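Local atomic coordinates of 389aa long hypothetical nucleolar protein (Pyrococcus horikoshii, PDB entry 5ZVE), a protein that methylates the C5 position of cytosine 72 in several tRNAs, using S-adenosyl-L-methionine as the methyl donor. Residues F84-P89 with V135-A140; V125-P130 with V156-P161. All coordinates share one frame; numbering follows the deposited sequence.

Interaction 1: residues F84-P89 with V135-A140; sequences FEPKLP and VGIGIA
I137, on strand 134-140, meets three apolar side chains of the loop 84-89, and its two branches divide the work. The delta branch takes the first two partners. Its CD1 comes up to the ring of F84 at the edge and in the plane, 3.4 Å from F84 CE2, while the two side chains cross at about a right angle. F84 reaches this position with CG turned opposite the backbone N (chi1 -177°), and one face of its ring lies over the chain itself, with P86 N 3.9 Å above the ring plane of F84. The same I137 CD1 also packs on the pyrrolidine of P86, 4.0 Å from P86 CB. The other branch serves the far end of the loop: I137 CG2 lies 3.8 Å from L88 CD1.

No hydrogen bond joins the two segments. Within the loop, K87 forms the centre of an inverse gamma turn, spanned by a weak bond of 3.1 Å from L88 N to P86 O, and this tight bend separates P86 and L88, both directed at the strand.

Around the contact, L134 of the same strand also touches F84 and P86. The loop leads into strand 90-93 of the PUA domain, and strand 124-128 runs beside both segments: Q126 bonds to L88 O through NE2, and E124 touches L88 and I137.

Interaction 2: residues V125-P130 with V156-P161; sequences VQIRDP and VEVTLP
I127 and V156 reach toward each other tip to tip where strands 125-128 and 156-158 of the PUA domain cross. The strand axes run at 85° to one another and come no closer than 9.0 Å. The two strands make no hydrogen bond to each other; strand 134-140 lies between them in the sheet, and their direct contact is between side chains. Such an angle between next-but-one strands means a strongly coiled sheet, consistent with the pseudo-barrel of PUA domains. I127 carries its CG1 opposite the carbonyl carbon (chi1 -57°), and an extended second torsion (chi2 170°) sends CD1 across to the two valines. There I127 CD1 lies 3.8 Å from V156 CG1, and it also touches V158 CG2 at 3.7 Å, so one methyl sits against two residues of the same strand. V158 is met at a slant. V125 approaches in a similar oblique way, placing its CG2 3.8 Å from V156 CG1, which is therefore shared between V125 and I127.

Q126 points away from the contact and is held by R128. Both R128 NE (2.7 Å) and R128 NH2 reach Q126 OE1 side-on, with NH2 in the carbonyl plane and NE well above it. R128 NH1 bonds to G132 O.

The chemistry is thus segregated: all four touching side chains are buried and aliphatic, facing the inside of the coiled sheet with V101 of helix 95-101 against I127 and V158. Dispersion and the exclusion of water, without directional bonds, hold these side chains together.

Strand 134-140 ties the two contacts together, lying between strands 124-128 and 154-161 in the curved sheet of the PUA domain. Interaction 1 packs a loop against one side of this sheet, and interaction 2 joins the two flanking strands on the other; their centres are 6 Å apart. Probable backbone hydrogen bonds connect them directly: I127 N lies 2.7 Å from G136 O, at a classic beta bulge where V135 and G136 both face I127, and I139 N lies 2.8 Å from E157 O. I137 CG2 also packs on V125 O at 3.5 Å. Both contacts are structural packing, remote from the S-adenosyl-L-homocysteine pocket.

Interaction 1: residues F84-P89 with V135-A140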
ATOM      1  N   PHE A  84     -18.540  16.380 -14.302  1.00 40.17           N
ATOM      2  CA  PHE A  84     -18.253  17.815 -14.320  1.00 40.10           C
ATOM      3  C   PHE A  84     -17.379  18.225 -15.506  1.00 36.83           C
ATOM      4  O   PHE A  84     -16.310  17.657 -15.728  1.00 39.37           O
ATOM      5  CB  PHE A  84     -17.580  18.242 -13.015  1.00 34.45           C
ATOM      6  CG  PHE A  84     -17.324  19.722 -12.920  1.00 37.42           C
ATOM      7  CD1 PHE A  84     -18.324  20.632 -13.222  1.00 34.68           C
ATOM      8  CD2 PHE A  84     -16.087  20.203 -12.533  1.00 34.41           C
ATOM      9  CE1 PHE A  84     -18.095  21.994 -13.135  1.00 33.62           C
ATOM     10  CE2 PHE A  84     -15.854  21.562 -12.450  1.00 31.24           C
ATOM     11  CZ  PHE A  84     -16.858  22.458 -12.750  1.00 33.63           C
ATOM     12  N   GLU A  85     -17.849  19.206 -16.269  1.00 40.25           N
ATOM     13  CA  GLU A  85     -17.108  19.717 -17.419  1.00 39.18           C
ATOM     14  C   GLU A  85     -16.766  21.186 -17.231  1.00 35.43           C
ATOM     15  O   GLU A  85     -17.481  22.063 -17.717  1.00 38.68           O
ATOM     16  CB  GLU A  85     -17.899  19.531 -18.714  1.00 38.98           C
ATOM     17  CG  GLU A  85     -18.163  18.084 -19.082  1.00 42.87           C
ATOM     18  CD  GLU A  85     -17.880  17.803 -20.547  1.00 52.62           C
ATOM     19  OE1 GLU A  85     -17.952  18.750 -21.363  1.00 44.46           O
ATOM     20  OE2 GLU A  85     -17.584  16.636 -20.882  1.00 49.94           O
ATOM     21  N   PRO A  86     -15.668  21.460 -16.516  1.00 31.80           N
ATOM     22  CA  PRO A  86     -15.267  22.846 -16.273  1.00 35.62           C
ATOM     23  C   PRO A  86     -14.946  23.572 -17.573  1.00 34.75           C
ATOM     24  O   PRO A  86     -14.367  22.975 -18.476  1.00 37.31           O
ATOM     25  CB  PRO A  86     -14.016  22.703 -15.400  1.00 32.44           C
ATOM     26  CG  PRO A  86     -13.500  21.335 -15.690  1.00 28.82           C
ATOM     27  CD  PRO A  86     -14.704  20.492 -15.968  1.00 32.67           C
ATOM     28  N   LYS A  87     -15.328  24.839 -17.668  1.00 34.77           N
ATOM     29  CA  LYS A  87     -15.015  25.639 -18.843  1.00 39.34           C
ATOM     30  C   LYS A  87     -13.657  26.290 -18.648  1.00 34.50           C
ATOM     31  O   LYS A  87     -13.556  27.486 -18.394  1.00 31.82           O
ATOM     32  CB  LYS A  87     -16.092  26.691 -19.083  1.00 47.65           C
ATOM     33  CG  LYS A  87     -17.469  26.094 -19.300  1.00 54.74           C
ATOM     34  CD  LYS A  87     -17.487  25.195 -20.525  1.00 52.25           C
ATOM     35  CE  LYS A  87     -18.910  24.823 -20.914  1.00 61.50           C
ATOM     36  NZ  LYS A  87     -19.757  26.028 -21.151  1.00 69.97           N
ATOM     37  N   LEU A  88     -12.610  25.486 -18.780  1.00 32.33           N
ATOM     38  CA  LEU A  88     -11.272  25.894 -18.386  1.00 27.26           C
ATOM     39  C   LEU A  88     -10.248  25.340 -19.360  1.00 27.03           C
ATOM     40  O   LEU A  88     -10.453  24.270 -19.931  1.00 24.50           O
ATOM     41  CB  LEU A  88     -10.965  25.400 -16.967  1.00 23.72           C
ATOM     42  CG  LEU A  88     -11.818  25.928 -15.813  1.00 30.88           C
ATOM     43  CD1 LEU A  88     -11.350  25.352 -14.480  1.00 27.38           C
ATOM     44  CD2 LEU A  88     -11.771  27.447 -15.790  1.00 24.72           C
ATOM     45  N   PRO A  89      -9.137  26.066 -19.559  1.00 24.80           N
ATOM     46  CA  PRO A  89      -8.053  25.492 -20.358  1.00 23.75           C
ATOM     47  C   PRO A  89      -7.471  24.250 -19.674  1.00 23.29           C
ATOM     48  O   PRO A  89      -7.466  24.172 -18.447  1.00 20.35           O
ATOM     49  CB  PRO A  89      -7.024  26.624 -20.428  1.00 21.48           C
ATOM     50  CG  PRO A  89      -7.330  27.496 -19.265  1.00 25.57           C
ATOM     51  CD  PRO A  89      -8.815  27.415 -19.067  1.00 27.89           C
ATOM     52  N   VAL A 135      -8.758  15.194 -12.715  1.00 17.13           N
ATOM     53  CA  VAL A 135      -8.224  14.847 -11.405  1.00 18.83           C
ATOM     54  C   VAL A 135      -8.142  16.043 -10.475  1.00 22.29           C
ATOM     55  O   VAL A 135      -7.942  15.890  -9.271  1.00 17.66           O
ATOM     56  CB  VAL A 135      -6.825  14.215 -11.522  1.00 22.97           C
ATOM     57  CG1 VAL A 135      -6.890  12.959 -12.378  1.00 20.12           C
ATOM     58  CG2 VAL A 135      -5.829  15.213 -12.099  1.00 19.95           C
ATOM     59  N   GLY A 136      -8.328  17.236 -11.026  1.00 19.08           N
ATOM     60  CA  GLY A 136      -8.234  18.431 -10.213  1.00 20.11           C
ATOM     61  C   GLY A 136      -8.382  19.729 -10.971  1.00 22.04           C
ATOM     62  O   GLY A 136      -8.265  19.776 -12.195  1.00 21.66           O
ATOM     63  N   ILE A 137      -8.656  20.784 -10.210  1.00 23.28           N
ATOM     64  CA  ILE A 137      -8.788  22.142 -10.716  1.00 21.46           C
ATOM     65  C   ILE A 137      -7.949  23.059  -9.834  1.00 18.80           C
ATOM     66  O   ILE A 137      -7.850  22.839  -8.634  1.00 22.29           O
ATOM     67  CB  ILE A 137     -10.263  22.595 -10.730  1.00 19.92           C
ATOM     68  CG1 ILE A 137     -11.031  21.824 -11.804  1.00 24.80           C
ATOM     69  CG2 ILE A 137     -10.377  24.080 -11.007  1.00 23.96           C
ATOM     70  CD1 ILE A 137     -12.512  22.036 -11.741  1.00 31.64           C
ATOM     71  N   GLY A 138      -7.319  24.065 -10.429  1.00 22.02           N
ATOM     72  CA  GLY A 138      -6.430  24.924  -9.677  1.00 18.86           C
ATOM     73  C   GLY A 138      -6.048  26.178 -10.432  1.00 22.96           C
ATOM     74  O   GLY A 138      -6.703  26.557 -11.405  1.00 24.28           O
ATOM     75  N   ILE A 139      -4.980  26.824  -9.974  1.00 21.66           N
ATOM     76  CA  ILE A 139      -4.547  28.103 -10.528  1.00 24.33           C
ATOM     77  C   ILE A 139      -3.103  27.979 -11.014  1.00 22.61           C
ATOM     78  O   ILE A 139      -2.215  27.564 -10.266  1.00 19.83           O
ATOM     79  CB  ILE A 139      -4.657  29.267  -9.496  1.00 25.50           C
ATOM     80  CG1 ILE A 139      -6.105  29.738  -9.326  1.00 28.71           C
ATOM     81  CG2 ILE A 139      -3.849  30.469  -9.954  1.00 25.99           C
ATOM     82  CD1 ILE A 139      -7.020  28.801  -8.571  1.00 32.77           C
ATOM     83  N   ALA A 140      -2.882  28.323 -12.278  1.00 21.11           N
ATOM     84  CA  ALA A 140      -1.556  28.240 -12.878  1.00 25.04           C
ATOM     85  C   ALA A 140      -0.602  29.239 -12.233  1.00 26.82           C
ATOM     86  O   ALA A 140      -0.939  30.406 -12.056  1.00 26.28           O
ATOM     87  CB  ALA A 140      -1.635  28.478 -14.378  1.00 21.22           C
TER

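Interaction 2: residues V125-P130 with V156-P161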
ATOM      1  N   VAL A 125      -7.344  26.695 -14.224  1.00 22.35           N
ATOM      2  CA  VAL A 125      -7.153  25.594 -15.165  1.00 20.64           C
ATOM      3  C   VAL A 125      -7.694  24.284 -14.613  1.00 22.51           C
ATOM      4  O   VAL A 125      -7.853  24.114 -13.401  1.00 19.64           O
ATOM      5  CB  VAL A 125      -5.658  25.386 -15.533  1.00 17.06           C
ATOM      6  CG1 VAL A 125      -5.011  26.685 -16.000  1.00 21.76           C
ATOM      7  CG2 VAL A 125      -4.894  24.784 -14.366  1.00 16.33           C
ATOM      8  N   GLN A 126      -7.973  23.351 -15.516  1.00 19.33           N
ATOM      9  CA  GLN A 126      -8.371  22.016 -15.114  1.00 21.94           C
ATOM     10  C   GLN A 126      -7.238  21.057 -15.439  1.00 22.49           C
ATOM     11  O   GLN A 126      -6.542  21.224 -16.440  1.00 19.04           O
ATOM     12  CB  GLN A 126      -9.669  21.592 -15.805  1.00 21.21           C
ATOM     13  CG  GLN A 126      -9.554  21.411 -17.314  1.00 22.58           C
ATOM     14  CD  GLN A 126     -10.831  20.881 -17.923  1.00 22.92           C
ATOM     15  OE1 GLN A 126     -11.245  19.757 -17.641  1.00 23.99           O
ATOM     16  NE2 GLN A 126     -11.472  21.689 -18.761  1.00 26.25           N
ATOM     17  N   ILE A 127      -7.031  20.081 -14.564  1.00 20.06           N
ATOM     18  CA  ILE A 127      -5.949  19.129 -14.738  1.00 19.41           C
ATOM     19  C   ILE A 127      -6.499  17.750 -15.075  1.00 23.28           C
ATOM     20  O   ILE A 127      -7.324  17.195 -14.345  1.00 20.20           O
ATOM     21  CB  ILE A 127      -5.069  19.027 -13.486  1.00 18.01           C
ATOM     22  CG1 ILE A 127      -4.510  20.405 -13.122  1.00 22.21           C
ATOM     23  CG2 ILE A 127      -3.942  18.024 -13.703  1.00 17.66           C
ATOM     24  CD1 ILE A 127      -3.836  20.446 -11.776  1.00 20.99           C
ATOM     25  N   ARG A 128      -6.034  17.207 -16.192  1.00 15.79           N
ATOM     26  CA  ARG A 128      -6.435  15.876 -16.618  1.00 21.26           C
ATOM     27  C   ARG A 128      -5.235  14.964 -16.802  1.00 20.48           C
ATOM     28  O   ARG A 128      -4.139  15.423 -17.123  1.00 18.59           O
ATOM     29  CB  ARG A 128      -7.242  15.956 -17.909  1.00 24.98           C
ATOM     30  CG  ARG A 128      -8.716  16.192 -17.652  1.00 28.59           C
ATOM     31  CD  ARG A 128      -9.423  16.616 -18.906  1.00 25.36           C
ATOM     32  NE  ARG A 128     -10.651  17.353 -18.620  1.00 31.38           N
ATOM     33  CZ  ARG A 128     -11.843  16.785 -18.488  1.00 27.86           C
ATOM     34  NH1 ARG A 128     -11.968  15.472 -18.617  1.00 25.97           N
ATOM     35  NH2 ARG A 128     -12.912  17.527 -18.237  1.00 28.65           N
ATOM     36  N   ASP A 129      -5.447  13.671 -16.580  1.00 20.42           N
ATOM     37  CA  ASP A 129      -4.412  12.677 -16.821  1.00 19.51           C
ATOM     38  C   ASP A 129      -4.328  12.424 -18.331  1.00 22.94           C
ATOM     39  O   ASP A 129      -5.156  12.962 -19.076  1.00 16.98           O
ATOM     40  CB  ASP A 129      -4.699  11.404 -15.998  1.00 23.78           C
ATOM     41  CG  ASP A 129      -5.728  10.472 -16.631  1.00 23.67           C
ATOM     42  OD1 ASP A 129      -6.430  10.838 -17.598  1.00 22.29           O
ATOM     43  OD2 ASP A 129      -5.845   9.343 -16.110  1.00 26.72           O
ATOM     44  N   PRO A 130      -3.339  11.623 -18.794  1.00 21.19           N
ATOM     45  CA  PRO A 130      -3.192  11.485 -20.251  1.00 21.71           C
ATOM     46  C   PRO A 130      -4.402  10.860 -20.956  1.00 20.39           C
ATOM     47  O   PRO A 130      -4.488  10.940 -22.177  1.00 20.36           O
ATOM     48  CB  PRO A 130      -1.967  10.576 -20.391  1.00 21.50           C
ATOM     49  CG  PRO A 130      -1.187  10.802 -19.147  1.00 22.29           C
ATOM     50  CD  PRO A 130      -2.215  10.987 -18.076  1.00 19.20           C
ATOM     51  N   VAL A 156       0.924  24.248 -11.209  1.00 23.43           N
ATOM     52  CA  VAL A 156      -0.459  24.560 -10.876  1.00 23.62           C
ATOM     53  C   VAL A 156      -0.679  24.388  -9.384  1.00 24.75           C
ATOM     54  O   VAL A 156      -0.424  23.323  -8.828  1.00 23.29           O
ATOM     55  CB  VAL A 156      -1.462  23.671 -11.639  1.00 22.73           C
ATOM     56  CG1 VAL A 156      -2.889  24.041 -11.262  1.00 20.45           C
ATOM     57  CG2 VAL A 156      -1.258  23.788 -13.142  1.00 22.09           C
ATOM     58  N   GLU A 157      -1.152  25.446  -8.737  1.00 22.39           N
ATOM     59  CA  GLU A 157      -1.611  25.331  -7.366  1.00 22.56           C
ATOM     60  C   GLU A 157      -2.992  24.706  -7.391  1.00 21.80           C
ATOM     61  O   GLU A 157      -3.949  25.318  -7.868  1.00 18.70           O
ATOM     62  CB  GLU A 157      -1.633  26.699  -6.675  1.00 24.75           C
ATOM     63  CG  GLU A 157      -2.154  26.672  -5.252  1.00 20.17           C
ATOM     64  CD  GLU A 157      -2.241  28.060  -4.642  1.00 27.68           C
ATOM     65  OE1 GLU A 157      -1.789  29.029  -5.287  1.00 34.80           O
ATOM     66  OE2 GLU A 157      -2.750  28.181  -3.512  1.00 28.35           O
ATOM     67  N   VAL A 158      -3.088  23.475  -6.896  1.00 21.85           N
ATOM     68  CA  VAL A 158      -4.338  22.729  -6.954  1.00 20.66           C
ATOM     69  C   VAL A 158      -5.210  23.105  -5.759  1.00 22.17           C
ATOM     70  O   VAL A 158      -4.979  22.666  -4.635  1.00 23.19           O
ATOM     71  CB  VAL A 158      -4.086  21.202  -6.988  1.00 24.91           C
ATOM     72  CG1 VAL A 158      -5.393  20.436  -7.087  1.00 21.99           C
ATOM     73  CG2 VAL A 158      -3.192  20.848  -8.164  1.00 19.32           C
ATOM     74  N   THR A 159      -6.211  23.937  -6.022  1.00 21.05           N
ATOM     75  CA  THR A 159      -7.106  24.450  -5.001  1.00 20.38           C
ATOM     76  C   THR A 159      -8.385  23.631  -4.929  1.00 21.28           C
ATOM     77  O   THR A 159      -9.156  23.749  -3.980  1.00 24.28           O
ATOM     78  CB  THR A 159      -7.466  25.912  -5.275  1.00 25.41           C
ATOM     79  OG1 THR A 159      -8.035  26.010  -6.587  1.00 24.30           O
ATOM     80  CG2 THR A 159      -6.224  26.782  -5.206  1.00 25.55           C
ATOM     81  N   LEU A 160      -8.622  22.823  -5.954  1.00 20.88           N
ATOM     82  CA  LEU A 160      -9.772  21.934  -5.955  1.00 23.34           C
ATOM     83  C   LEU A 160      -9.401  20.568  -6.510  1.00 21.42           C
ATOM     84  O   LEU A 160      -9.731  20.240  -7.651  1.00 19.77           O
ATOM     85  CB  LEU A 160     -10.922  22.536  -6.765  1.00 23.38           C
ATOM     86  CG  LEU A 160     -12.269  21.836  -6.569  1.00 26.38           C
ATOM     87  CD1 LEU A 160     -12.797  22.066  -5.153  1.00 19.92           C
ATOM     88  CD2 LEU A 160     -13.262  22.317  -7.612  1.00 26.03           C
ATOM     89  N   PRO A 161      -8.697  19.766  -5.703  1.00 24.50           N
ATOM     90  CA  PRO A 161      -8.422  18.381  -6.084  1.00 19.92           C
ATOM     91  C   PRO A 161      -9.708  17.565  -6.062  1.00 20.84           C
ATOM     92  O   PRO A 161     -10.644  17.943  -5.371  1.00 19.91           O
ATOM     93  CB  PRO A 161      -7.443  17.911  -5.010  1.00 20.74           C
ATOM     94  CG  PRO A 161      -7.816  18.718  -3.810  1.00 23.62           C
ATOM     95  CD  PRO A 161      -8.204  20.074  -4.348  1.00 20.46           C
TER